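Putative pyridoxal phosphate-dependent transferase (Clostridium difficile, PDB 4DQ6) binds pyridoxal-5'-phosphate and is probably a transferase of the class I and II aminotransferase family. Local coordinates at residues N108-A113 against V165-L170; F305-I310 against V319-G324; E340-I345 against G366-N371. All coordinates share one frame; numbering follows the deposited sequence.

Contact 1 (N108-A113 against V165-L170); sequences NELTKA and VKLFIL
T111 and L167 do most of the work here, the methyl of the threonine lying against the branched end of the leucine. CG2 of T111 sits 3.7 Å from CD1 of L167 and touches its CG as well, then reaches the aliphatic root of the neighbouring residue, with 3.8 Å from T111 CG2 to K166 CB. The torsion explains the choice of branch: chi1 of 63° wedges OG1 of T111 between its own backbone N and carbonyl carbon and turns CG2 out to the strand. That hydroxyl is hydrogen-bonded back to the carbonyl of I107, one turn earlier, so the methyl is held in place just where T111 leaves helical geometry. L110 adds a second, looser touch from the last turn: its CD1 lies 4.1 Å from CD2 of L167, the two side chains crossing at about a right angle. The two methyls of L167 are thus shared, CD1 to T111 and CD2 to L110. Beyond CB, K166 bends at chi2 and leads its ammonium away. NZ of K166 and NZ of K112 are 5.3 Å apart, a like-charge pair that is probably eased by D115, which forms a salt bridge with K112. On the helix itself, N108 ND2 donates to E109 OE2 (3.0 Å), arriving from well above the carboxylate plane; the same oxygen is paired with R267. Pyridoxal-5'-phosphate lies near the other ends of both elements, beside V99 and C171. Packing of a helix end on the inner strand 165-171, flanked by parallel strands 116-119 and 199-203, is typical of the mixed seven-stranded sheet in the large domain of fold-type I enzymes.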
ATOM      1  N   ASN A 108      -3.749  -3.457  17.162  1.00 18.33           N
ATOM      2  CA  ASN A 108      -4.315  -4.785  17.135  1.00 18.74           C
ATOM      3  C   ASN A 108      -3.429  -5.848  17.783  1.00 19.45           C
ATOM      4  O   ASN A 108      -3.966  -6.749  18.514  1.00 19.82           O
ATOM      5  CB  ASN A 108      -4.640  -5.214  15.710  1.00 20.23           C
ATOM      6  CG  ASN A 108      -5.477  -6.468  15.678  1.00 20.13           C
ATOM      7  OD1 ASN A 108      -6.654  -6.494  16.141  1.00 22.33           O
ATOM      8  ND2 ASN A 108      -4.868  -7.548  15.214  1.00 19.66           N
ATOM      9  N   GLU A 109      -2.119  -5.779  17.582  1.00 20.06           N
ATOM     10  CA  GLU A 109      -1.183  -6.825  18.044  1.00 22.11           C
ATOM     11  C   GLU A 109      -0.719  -6.646  19.495  1.00 23.51           C
ATOM     12  O   GLU A 109      -0.441  -7.648  20.167  1.00 23.71           O
ATOM     13  CB  GLU A 109       0.033  -6.940  17.124  1.00 23.39           C
ATOM     14  CG  GLU A 109      -0.251  -7.255  15.662  1.00 23.57           C
ATOM     15  CD  GLU A 109      -1.116  -8.507  15.480  1.00 26.09           C
ATOM     16  OE1 GLU A 109      -0.891  -9.558  16.167  1.00 26.00           O
ATOM     17  OE2 GLU A 109      -2.087  -8.455  14.677  1.00 25.41           O
ATOM     18  N   LEU A 110      -0.651  -5.401  19.964  1.00 21.88           N
ATOM     19  CA  LEU A 110      -0.124  -5.080  21.303  1.00 22.65           C
ATOM     20  C   LEU A 110      -1.166  -4.995  22.374  1.00 23.84           C
ATOM     21  O   LEU A 110      -0.821  -4.942  23.574  1.00 25.57           O
ATOM     22  CB  LEU A 110       0.647  -3.739  21.264  1.00 22.10           C
ATOM     23  CG  LEU A 110       1.963  -3.748  20.514  1.00 21.81           C
ATOM     24  CD1 LEU A 110       2.528  -2.344  20.262  1.00 21.27           C
ATOM     25  CD2 LEU A 110       2.977  -4.651  21.207  1.00 22.80           C
ATOM     26  N   THR A 111      -2.434  -5.033  22.005  1.00 22.72           N
ATOM     27  CA  THR A 111      -3.553  -4.847  22.924  1.00 23.78           C
ATOM     28  C   THR A 111      -4.658  -5.815  22.562  1.00 24.58           C
ATOM     29  O   THR A 111      -4.623  -6.446  21.473  1.00 25.64           O
ATOM     30  CB  THR A 111      -4.124  -3.411  22.918  1.00 22.17           C
ATOM     31  OG1 THR A 111      -4.662  -3.088  21.626  1.00 23.11           O
ATOM     32  CG2 THR A 111      -3.056  -2.403  23.296  1.00 22.25           C
ATOM     33  N   LYS A 112      -5.631  -5.938  23.449  1.00 25.60           N
ATOM     34  CA  LYS A 112      -6.853  -6.728  23.177  1.00 27.06           C
ATOM     35  C   LYS A 112      -8.013  -5.758  23.100  1.00 26.26           C
ATOM     36  O   LYS A 112      -7.913  -4.597  23.566  1.00 24.99           O
ATOM     37  CB  LYS A 112      -7.132  -7.795  24.268  1.00 30.76           C
ATOM     38  CG  LYS A 112      -7.459  -7.263  25.615  1.00 33.80           C
ATOM     39  CD  LYS A 112      -7.712  -8.427  26.578  1.00 35.99           C
ATOM     40  CE  LYS A 112      -7.915  -7.947  28.018  1.00 37.81           C
ATOM     41  NZ  LYS A 112      -6.985  -6.820  28.427  1.00 36.74           N
ATOM     42  N   ALA A 113      -9.109  -6.243  22.533  1.00 27.05           N
ATOM     43  CA  ALA A 113     -10.358  -5.491  22.454  1.00 26.86           C
ATOM     44  C   ALA A 113     -10.714  -4.788  23.751  1.00 28.02           C
ATOM     45  O   ALA A 113     -10.567  -5.371  24.809  1.00 27.87           O
ATOM     46  CB  ALA A 113     -11.490  -6.396  22.013  1.00 28.21           C
ATOM     47  N   VAL A 165      -4.033   1.747  31.181  1.00 26.51           N
ATOM     48  CA  VAL A 165      -3.680   2.117  29.832  1.00 24.69           C
ATOM     49  C   VAL A 165      -2.567   1.186  29.397  1.00 23.85           C
ATOM     50  O   VAL A 165      -1.603   0.922  30.145  1.00 24.41           O
ATOM     51  CB  VAL A 165      -3.233   3.581  29.823  1.00 23.28           C
ATOM     52  CG1 VAL A 165      -2.585   3.963  28.483  1.00 21.28           C
ATOM     53  CG2 VAL A 165      -4.419   4.467  30.039  1.00 25.03           C
ATOM     54  N   LYS A 166      -2.648   0.724  28.143  1.00 23.58           N
ATOM     55  CA  LYS A 166      -1.668  -0.187  27.632  1.00 23.80           C
ATOM     56  C   LYS A 166      -0.664   0.504  26.761  1.00 21.59           C
ATOM     57  O   LYS A 166       0.487   0.111  26.704  1.00 23.17           O
ATOM     58  CB  LYS A 166      -2.382  -1.274  26.838  1.00 24.17           C
ATOM     59  CG  LYS A 166      -3.391  -2.031  27.701  1.00 26.23           C
ATOM     60  CD  LYS A 166      -2.759  -2.729  28.904  1.00 28.26           C
ATOM     61  CE  LYS A 166      -3.765  -3.510  29.745  1.00 30.61           C
ATOM     62  NZ  LYS A 166      -3.099  -4.235  30.869  1.00 34.27           N
ATOM     63  N   LEU A 167      -1.139   1.532  26.081  1.00 21.37           N
ATOM     64  CA  LEU A 167      -0.331   2.233  25.042  1.00 19.79           C
ATOM     65  C   LEU A 167      -0.591   3.717  25.128  1.00 19.03           C
ATOM     66  O   LEU A 167      -1.711   4.139  25.450  1.00 19.08           O
ATOM     67  CB  LEU A 167      -0.654   1.840  23.530  1.00 19.46           C
ATOM     68  CG  LEU A 167      -0.465   0.396  23.073  1.00 21.46           C
ATOM     69  CD1 LEU A 167      -0.942   0.172  21.624  1.00 20.30           C
ATOM     70  CD2 LEU A 167       1.018   0.038  23.181  1.00 22.11           C
ATOM     71  N   PHE A 168       0.443   4.493  24.770  1.00 17.95           N
ATOM     72  CA  PHE A 168       0.371   5.930  24.677  1.00 17.45           C
ATOM     73  C   PHE A 168       0.819   6.319  23.301  1.00 16.71           C
ATOM     74  O   PHE A 168       1.944   5.907  22.895  1.00 15.66           O
ATOM     75  CB  PHE A 168       1.250   6.574  25.786  1.00 17.49           C
ATOM     76  CG  PHE A 168       1.129   8.084  25.866  1.00 18.03           C
ATOM     77  CD1 PHE A 168       1.725   8.878  24.892  1.00 17.76           C
ATOM     78  CD2 PHE A 168       0.429   8.715  26.946  1.00 18.74           C
ATOM     79  CE1 PHE A 168       1.623  10.255  24.981  1.00 17.74           C
ATOM     80  CE2 PHE A 168       0.311  10.099  26.996  1.00 18.29           C
ATOM     81  CZ  PHE A 168       0.916  10.852  26.005  1.00 17.42           C
ATOM     82  N   ILE A 169      -0.033   7.068  22.595  1.00 16.38           N
ATOM     83  CA  ILE A 169       0.368   7.476  21.251  1.00 15.91           C
ATOM     84  C   ILE A 169       0.783   8.963  21.331  1.00 16.53           C
ATOM     85  O   ILE A 169      -0.057   9.823  21.656  1.00 16.67           O
ATOM     86  CB  ILE A 169      -0.737   7.271  20.170  1.00 17.05           C
ATOM     87  CG1 ILE A 169      -1.406   5.906  20.248  1.00 18.42           C
ATOM     88  CG2 ILE A 169      -0.140   7.529  18.758  1.00 15.86           C
ATOM     89  CD1 ILE A 169      -2.448   5.630  19.172  1.00 19.96           C
ATOM     90  N   LEU A 170       2.062   9.224  21.055  1.00 15.36           N
ATOM     91  CA  LEU A 170       2.665  10.511  21.246  1.00 15.07           C
ATOM     92  C   LEU A 170       2.851  11.073  19.818  1.00 14.60           C
ATOM     93  O   LEU A 170       3.245  10.342  18.843  1.00 15.90           O
ATOM     94  CB  LEU A 170       4.040  10.398  21.915  1.00 14.78           C
ATOM     95  CG  LEU A 170       5.050  11.549  21.791  1.00 14.95           C
ATOM     96  CD1 LEU A 170       4.530  12.703  22.644  1.00 15.84           C
ATOM     97  CD2 LEU A 170       6.436  11.138  22.232  1.00 15.85           C
TER

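Contact 2 (F305-I310 against V319-G324); sequences FAIKYI and VRKPEG
I307 and V319 mark the closest approach of the two backbones, 6.9 Å between their CA atoms, where the long helix 289-313 passes the chain that returns beside it. Here a helix packs on the edge of the small antiparallel sheet and the loop that leaves it, in the C-terminal domain of a fold-type I enzyme: a few residues after the helix ends, the chain forms edge strand 318-319, then runs on, extended, through K321 and P322 before E323 bends it. The helix is regular, with Y309 N bonded to F305 O at 2.9 Å, and no hydrogen bond joins the two segments.

What joins them is contact between aliphatic groups. I307 and I310, three residues apart, point to the same side, and V319 is set between them. Its CG1 occupies the crowded position between backbone N and carbonyl carbon (chi1 57°), and it is this methyl that does the touching: 4.1 Å to CG1 of I307 and 4.2 Å to CD1 of I310. V319 also rests on L328 and V330 of strand 327-331, and I310 on L328, so the touch continues into the sheet. On another face of the helix, F305 and Y309 pack against helix 376-390.

K321 contributes its root. Its chain runs extended away from I307, and its ammonium reaches D304 and E300 on the same helix in two salt bridges, which pin the loop to the helix surface. At the base of the same side chain, I307 and K321 cross at about a right angle, with I307 CD1 3.6 Å from K321 CB.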
ATOM      1  N   PHE A 305       5.986  35.972   7.971  1.00 17.05           N
ATOM      2  CA  PHE A 305       5.122  36.842   7.159  1.00 18.11           C
ATOM      3  C   PHE A 305       3.665  36.718   7.591  1.00 17.96           C
ATOM      4  O   PHE A 305       2.973  37.729   7.791  1.00 19.01           O
ATOM      5  CB  PHE A 305       5.296  36.543   5.666  1.00 19.09           C
ATOM      6  CG  PHE A 305       4.226  37.141   4.820  1.00 20.63           C
ATOM      7  CD1 PHE A 305       4.335  38.461   4.413  1.00 22.30           C
ATOM      8  CD2 PHE A 305       3.075  36.428   4.486  1.00 21.10           C
ATOM      9  CE1 PHE A 305       3.342  39.043   3.642  1.00 23.08           C
ATOM     10  CE2 PHE A 305       2.086  37.003   3.714  1.00 22.34           C
ATOM     11  CZ  PHE A 305       2.210  38.319   3.320  1.00 23.16           C
ATOM     12  N   ALA A 306       3.202  35.477   7.794  1.00 15.64           N
ATOM     13  CA  ALA A 306       1.820  35.243   8.160  1.00 15.67           C
ATOM     14  C   ALA A 306       1.480  35.788   9.516  1.00 15.95           C
ATOM     15  O   ALA A 306       0.428  36.346   9.709  1.00 16.38           O
ATOM     16  CB  ALA A 306       1.478  33.762   8.075  1.00 15.42           C
ATOM     17  N   ILE A 307       2.366  35.591  10.470  1.00 17.38           N
ATOM     18  CA  ILE A 307       2.123  36.079  11.817  1.00 17.21           C
ATOM     19  C   ILE A 307       2.121  37.595  11.840  1.00 17.75           C
ATOM     20  O   ILE A 307       1.258  38.192  12.445  1.00 17.54           O
ATOM     21  CB  ILE A 307       3.142  35.487  12.803  1.00 17.32           C
ATOM     22  CG1 ILE A 307       2.871  34.015  12.972  1.00 18.29           C
ATOM     23  CG2 ILE A 307       3.091  36.177  14.156  1.00 18.13           C
ATOM     24  CD1 ILE A 307       3.958  33.278  13.699  1.00 19.38           C
ATOM     25  N   LYS A 308       3.055  38.227  11.130  1.00 18.55           N
ATOM     26  CA  LYS A 308       3.062  39.695  11.020  1.00 20.76           C
ATOM     27  C   LYS A 308       1.762  40.199  10.361  1.00 19.91           C
ATOM     28  O   LYS A 308       1.109  41.129  10.864  1.00 19.91           O
ATOM     29  CB  LYS A 308       4.301  40.135  10.257  1.00 23.64           C
ATOM     30  CG  LYS A 308       4.431  41.642  10.018  1.00 27.01           C
ATOM     31  CD  LYS A 308       5.726  41.994   9.297  1.00 30.73           C
ATOM     32  CE  LYS A 308       5.572  43.279   8.491  1.00 35.98           C
ATOM     33  NZ  LYS A 308       5.392  44.430   9.419  1.00 39.09           N
ATOM     34  N   TYR A 309       1.343  39.537   9.276  1.00 19.02           N
ATOM     35  CA  TYR A 309       0.124  39.908   8.588  1.00 19.78           C
ATOM     36  C   TYR A 309      -1.094  39.794   9.488  1.00 20.00           C
ATOM     37  O   TYR A 309      -1.885  40.716   9.577  1.00 21.29           O
ATOM     38  CB  TYR A 309      -0.090  39.070   7.332  1.00 20.48           C
ATOM     39  CG  TYR A 309      -1.151  39.594   6.446  1.00 21.45           C
ATOM     40  CD1 TYR A 309      -2.495  39.330   6.655  1.00 21.81           C
ATOM     41  CD2 TYR A 309      -0.797  40.368   5.336  1.00 23.85           C
ATOM     42  CE1 TYR A 309      -3.485  39.857   5.794  1.00 23.29           C
ATOM     43  CE2 TYR A 309      -1.768  40.893   4.510  1.00 24.70           C
ATOM     44  CZ  TYR A 309      -3.093  40.603   4.723  1.00 24.50           C
ATOM     45  OH  TYR A 309      -4.062  41.135   3.915  1.00 27.61           O
ATOM     46  N   ILE A 310      -1.196  38.682  10.229  1.00 18.05           N
ATOM     47  CA  ILE A 310      -2.347  38.470  11.125  1.00 19.96           C
ATOM     48  C   ILE A 310      -2.342  39.522  12.247  1.00 20.18           C
ATOM     49  O   ILE A 310      -3.385  40.131  12.549  1.00 21.41           O
ATOM     50  CB  ILE A 310      -2.366  37.043  11.770  1.00 20.14           C
ATOM     51  CG1 ILE A 310      -2.664  35.957  10.719  1.00 20.18           C
ATOM     52  CG2 ILE A 310      -3.388  36.951  12.900  1.00 21.51           C
ATOM     53  CD1 ILE A 310      -2.207  34.566  11.126  1.00 19.51           C
ATOM     54  N   VAL A 319      -2.197  33.815  17.475  1.00 19.99           N
ATOM     55  CA  VAL A 319      -1.350  32.795  16.824  1.00 19.69           C
ATOM     56  C   VAL A 319       0.009  32.830  17.529  1.00 21.31           C
ATOM     57  O   VAL A 319       0.526  33.900  17.815  1.00 21.75           O
ATOM     58  CB  VAL A 319      -1.232  33.019  15.310  1.00 19.80           C
ATOM     59  CG1 VAL A 319      -0.683  34.396  15.022  1.00 20.55           C
ATOM     60  CG2 VAL A 319      -0.457  31.882  14.635  1.00 19.14           C
ATOM     61  N   ARG A 320       0.497  31.646  17.898  1.00 20.91           N
ATOM     62  CA  ARG A 320       1.843  31.424  18.421  1.00 20.33           C
ATOM     63  C   ARG A 320       2.685  30.794  17.314  1.00 18.58           C
ATOM     64  O   ARG A 320       2.212  29.832  16.689  1.00 20.79           O
ATOM     65  CB  ARG A 320       1.789  30.463  19.632  1.00 20.54           C
ATOM     66  N   LYS A 321       3.895  31.277  17.099  1.00 17.25           N
ATOM     67  CA  LYS A 321       4.772  30.726  16.039  1.00 17.98           C
ATOM     68  C   LYS A 321       5.045  29.234  16.376  1.00 17.33           C
ATOM     69  O   LYS A 321       5.445  28.893  17.514  1.00 17.29           O
ATOM     70  CB  LYS A 321       6.072  31.476  15.986  1.00 18.64           C
ATOM     71  CG  LYS A 321       7.015  31.061  14.904  1.00 18.31           C
ATOM     72  CD  LYS A 321       8.193  31.999  14.765  1.00 20.34           C
ATOM     73  CE  LYS A 321       9.221  31.435  13.830  1.00 20.13           C
ATOM     74  NZ  LYS A 321      10.276  32.470  13.502  1.00 20.02           N
ATOM     75  N   PRO A 322       4.828  28.340  15.428  1.00 16.27           N
ATOM     76  CA  PRO A 322       5.140  26.922  15.701  1.00 15.98           C
ATOM     77  C   PRO A 322       6.619  26.689  15.800  1.00 16.36           C
ATOM     78  O   PRO A 322       7.417  27.416  15.225  1.00 15.35           O
ATOM     79  CB  PRO A 322       4.645  26.204  14.469  1.00 16.60           C
ATOM     80  CG  PRO A 322       4.607  27.252  13.375  1.00 18.26           C
ATOM     81  CD  PRO A 322       4.352  28.570  14.042  1.00 16.46           C
ATOM     82  N   GLU A 323       7.015  25.666  16.529  1.00 13.80           N
ATOM     83  CA  GLU A 323       8.377  25.224  16.653  1.00 14.57           C
ATOM     84  C   GLU A 323       8.754  24.211  15.557  1.00 14.30           C
ATOM     85  O   GLU A 323       9.953  24.076  15.169  1.00 13.92           O
ATOM     86  CB  GLU A 323       8.564  24.588  18.034  1.00 15.98           C
ATOM     87  CG  GLU A 323       8.336  25.600  19.157  1.00 16.42           C
ATOM     88  CD  GLU A 323       8.149  25.017  20.541  1.00 18.91           C
ATOM     89  OE1 GLU A 323       8.127  23.807  20.619  1.00 15.06           O
ATOM     90  OE2 GLU A 323       8.019  25.866  21.498  1.00 21.31           O
ATOM     91  N   GLY A 324       7.750  23.519  15.039  1.00 13.24           N
ATOM     92  CA  GLY A 324       7.896  22.579  13.944  1.00 13.51           C
ATOM     93  C   GLY A 324       6.596  22.359  13.243  1.00 13.11           C
ATOM     94  O   GLY A 324       5.559  22.911  13.664  1.00 11.97           O
TER

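Contact 3 (E340-I345 against G366-N371); sequences EELESI and GYQRIN
A methyl of L342 comes in obliquely, above the amide plane of Q368, at its nitrogen, the two side chains approaching from opposite directions between helix 339-350 and strand 367-371. The van der Waals contacts are few. CD2 of L342 lies 3.5 Å from NE2 of Q368 and also brushes CG of Q368 at 4.2 Å. The distance from L342 CG to Q368 NE2 is 3.8 Å. The leucine is extended from the helix with CG anti to its backbone N (chi1 179°), which carries the branched end across to the strand. Q368 answers with a bend at chi2 (-81°) that brings its amide nitrogen to the leucine. A weaker touch joins L342 CD2 to the carbonyl oxygen of G366, 4.3 Å away. F332 also packs on L342.

No hydrogen bond crosses between the two segments. A polar link lies just before 340-345, where OD1 of D339, at the start of the helix, accepts the backbone N-H of G366. That glycine has phi of 89°, a conformation in which a CB would press on the preceding carbonyl oxygen. Along the strand, backbone bonds run from Q368 to V330 and from R369 to N355, the neighbours on either side in the antiparallel sheet.

Aromatic and charged groups belong elsewhere. Y367 turns from the helix and stacks on W329, while NH1 of R369 is hydrogen-bonded to OD1 of N175, a residue of the pyridoxal-5'-phosphate pocket. Between 340-345 and 366-371 themselves, then, the chemistry is non-directional van der Waals packing of a methyl on an amide, and the directional bond nearby comes from D339.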
ATOM      1  N   GLU A 340     -19.405  26.212  13.898  1.00 32.50           N
ATOM      2  CA  GLU A 340     -20.185  26.053  12.667  1.00 31.74           C
ATOM      3  C   GLU A 340     -20.274  27.374  11.866  1.00 30.36           C
ATOM      4  O   GLU A 340     -20.117  27.378  10.634  1.00 30.02           O
ATOM      5  CB  GLU A 340     -21.589  25.539  13.039  1.00 33.50           C
ATOM      6  N   GLU A 341     -20.507  28.483  12.561  1.00 30.20           N
ATOM      7  CA  GLU A 341     -20.607  29.813  11.920  1.00 32.49           C
ATOM      8  C   GLU A 341     -19.272  30.213  11.266  1.00 30.30           C
ATOM      9  O   GLU A 341     -19.226  30.798  10.200  1.00 30.33           O
ATOM     10  CB  GLU A 341     -21.006  30.881  12.956  1.00 35.28           C
ATOM     11  CG  GLU A 341     -22.477  30.800  13.356  1.00 38.85           C
ATOM     12  CD  GLU A 341     -22.862  31.520  14.655  1.00 41.59           C
ATOM     13  OE1 GLU A 341     -22.007  32.033  15.429  1.00 40.68           O
ATOM     14  OE2 GLU A 341     -24.086  31.566  14.909  1.00 44.60           O
ATOM     15  N   LEU A 342     -18.187  29.931  11.969  1.00 28.82           N
ATOM     16  CA  LEU A 342     -16.840  30.247  11.461  1.00 28.02           C
ATOM     17  C   LEU A 342     -16.514  29.428  10.202  1.00 27.91           C
ATOM     18  O   LEU A 342     -16.029  29.943   9.183  1.00 25.38           O
ATOM     19  CB  LEU A 342     -15.823  29.996  12.580  1.00 28.26           C
ATOM     20  CG  LEU A 342     -14.358  30.243  12.226  1.00 29.47           C
ATOM     21  CD1 LEU A 342     -14.197  31.683  11.788  1.00 31.57           C
ATOM     22  CD2 LEU A 342     -13.497  29.883  13.445  1.00 28.83           C
ATOM     23  N   GLU A 343     -16.786  28.143  10.246  1.00 28.45           N
ATOM     24  CA  GLU A 343     -16.551  27.332   9.054  1.00 31.32           C
ATOM     25  C   GLU A 343     -17.349  27.896   7.859  1.00 30.41           C
ATOM     26  O   GLU A 343     -16.827  27.978   6.753  1.00 29.21           O
ATOM     27  CB  GLU A 343     -16.867  25.854   9.284  1.00 35.42           C
ATOM     28  CG  GLU A 343     -16.677  25.051   8.003  1.00 41.13           C
ATOM     29  CD  GLU A 343     -16.659  23.538   8.205  1.00 47.01           C
ATOM     30  OE1 GLU A 343     -16.647  23.066   9.377  1.00 54.00           O
ATOM     31  OE2 GLU A 343     -16.659  22.835   7.167  1.00 47.76           O
ATOM     32  N   SER A 344     -18.604  28.268   8.109  1.00 30.56           N
ATOM     33  CA  SER A 344     -19.474  28.806   7.070  1.00 30.04           C
ATOM     34  C   SER A 344     -18.913  30.076   6.434  1.00 29.35           C
ATOM     35  O   SER A 344     -18.878  30.169   5.215  1.00 28.99           O
ATOM     36  CB  SER A 344     -20.929  29.054   7.589  1.00 32.25           C
ATOM     37  OG  SER A 344     -21.509  27.834   8.005  1.00 36.13           O
ATOM     38  N   ILE A 345     -18.497  31.054   7.237  1.00 28.16           N
ATOM     39  CA  ILE A 345     -17.998  32.302   6.649  1.00 28.90           C
ATOM     40  C   ILE A 345     -16.660  32.106   5.939  1.00 26.82           C
ATOM     41  O   ILE A 345     -16.410  32.731   4.956  1.00 26.64           O
ATOM     42  CB  ILE A 345     -17.897  33.503   7.610  1.00 30.34           C
ATOM     43  CG1 ILE A 345     -16.961  33.233   8.800  1.00 30.76           C
ATOM     44  CG2 ILE A 345     -19.278  33.990   8.016  1.00 33.26           C
ATOM     45  CD1 ILE A 345     -16.892  34.424   9.766  1.00 35.82           C
ATOM     46  N   GLY A 366     -12.754  26.736  18.140  1.00 21.50           N
ATOM     47  CA  GLY A 366     -12.360  28.111  17.970  1.00 21.57           C
ATOM     48  C   GLY A 366     -11.091  28.280  17.134  1.00 20.07           C
ATOM     49  O   GLY A 366     -10.789  29.404  16.730  1.00 20.24           O
ATOM     50  N   TYR A 367     -10.377  27.192  16.840  1.00 18.62           N
ATOM     51  CA  TYR A 367      -9.143  27.255  16.065  1.00 17.74           C
ATOM     52  C   TYR A 367      -9.380  26.824  14.619  1.00 16.82           C
ATOM     53  O   TYR A 367     -10.346  26.154  14.320  1.00 16.96           O
ATOM     54  CB  TYR A 367      -8.111  26.294  16.676  1.00 18.45           C
ATOM     55  CG  TYR A 367      -7.383  26.884  17.843  1.00 19.27           C
ATOM     56  CD1 TYR A 367      -7.875  26.741  19.122  1.00 21.20           C
ATOM     57  CD2 TYR A 367      -6.151  27.527  17.678  1.00 20.73           C
ATOM     58  CE1 TYR A 367      -7.195  27.288  20.202  1.00 22.47           C
ATOM     59  CE2 TYR A 367      -5.475  28.069  18.772  1.00 23.21           C
ATOM     60  CZ  TYR A 367      -5.987  27.919  19.993  1.00 24.59           C
ATOM     61  OH  TYR A 367      -5.221  28.433  21.049  1.00 30.58           O
ATOM     62  N   GLN A 368      -8.453  27.222  13.749  1.00 15.80           N
ATOM     63  CA  GLN A 368      -8.308  26.670  12.405  1.00 16.18           C
ATOM     64  C   GLN A 368      -6.831  26.433  12.158  1.00 15.86           C
ATOM     65  O   GLN A 368      -5.985  27.202  12.613  1.00 16.09           O
ATOM     66  CB  GLN A 368      -8.793  27.658  11.320  1.00 17.08           C
ATOM     67  CG  GLN A 368     -10.226  28.107  11.518  1.00 18.89           C
ATOM     68  CD  GLN A 368     -11.257  27.107  10.999  1.00 19.65           C
ATOM     69  OE1 GLN A 368     -11.029  26.502   9.938  1.00 22.02           O
ATOM     70  NE2 GLN A 368     -12.424  27.007  11.677  1.00 23.21           N
ATOM     71  N   ARG A 369      -6.546  25.373  11.426  1.00 15.69           N
ATOM     72  CA  ARG A 369      -5.200  25.040  10.956  1.00 14.67           C
ATOM     73  C   ARG A 369      -4.958  25.384   9.482  1.00 16.44           C
ATOM     74  O   ARG A 369      -5.740  25.032   8.609  1.00 15.41           O
ATOM     75  CB  ARG A 369      -4.921  23.559  11.209  1.00 14.68           C
ATOM     76  CG  ARG A 369      -3.467  23.193  11.253  1.00 14.70           C
ATOM     77  CD  ARG A 369      -3.232  21.705  11.061  1.00 14.03           C
ATOM     78  NE  ARG A 369      -3.567  21.220   9.711  1.00 14.20           N
ATOM     79  CZ  ARG A 369      -3.528  19.958   9.360  1.00 14.37           C
ATOM     80  NH1 ARG A 369      -3.210  18.996  10.264  1.00 14.11           N
ATOM     81  NH2 ARG A 369      -3.803  19.607   8.115  1.00 14.35           N
ATOM     82  N   ILE A 370      -3.855  26.100   9.296  1.00 15.07           N
ATOM     83  CA  ILE A 370      -3.480  26.662   8.008  1.00 14.73           C
ATOM     84  C   ILE A 370      -2.137  26.076   7.534  1.00 14.44           C
ATOM     85  O   ILE A 370      -1.140  26.135   8.241  1.00 13.86           O
ATOM     86  CB  ILE A 370      -3.379  28.183   8.035  1.00 15.33           C
ATOM     87  CG1 ILE A 370      -4.592  28.814   8.744  1.00 15.21           C
ATOM     88  CG2 ILE A 370      -3.296  28.705   6.612  1.00 15.59           C
ATOM     89  CD1 ILE A 370      -4.556  30.312   8.922  1.00 17.10           C
ATOM     90  N   ASN A 371      -2.162  25.510   6.326  1.00 13.92           N
ATOM     91  CA  ASN A 371      -0.996  24.961   5.670  1.00 14.01           C
ATOM     92  C   ASN A 371      -0.136  26.002   4.968  1.00 14.49           C
ATOM     93  O   ASN A 371      -0.600  26.580   3.994  1.00 16.64           O
ATOM     94  CB  ASN A 371      -1.423  23.845   4.718  1.00 14.20           C
ATOM     95  CG  ASN A 371      -0.270  23.153   4.031  1.00 14.74           C
ATOM     96  OD1 ASN A 371       0.850  23.672   3.938  1.00 16.21           O
ATOM     97  ND2 ASN A 371      -0.581  22.022   3.406  1.00 15.79           N
TER

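In the fold
Followed from the N terminus, the three contacts come one after another; none nests in or crosses another. Contact 1 closes a loop of 51 residues, taking in strands 116-119 and 137-140, and ties the end of helix 99-110 to an inner strand of the large sheet. Much later, contact 2 closes a short loop, eight residues between its segments, that includes the end of helix 289-313. Contact 3 then spans 20 residues, bringing helix 339-350 back to strand 367-371. Contacts 2 and 3 serve the same small antiparallel sheet, their centres about 17 Å apart, whereas the centre of contact 1 lies about 35 Å from that of contact 2, across the chain's centre.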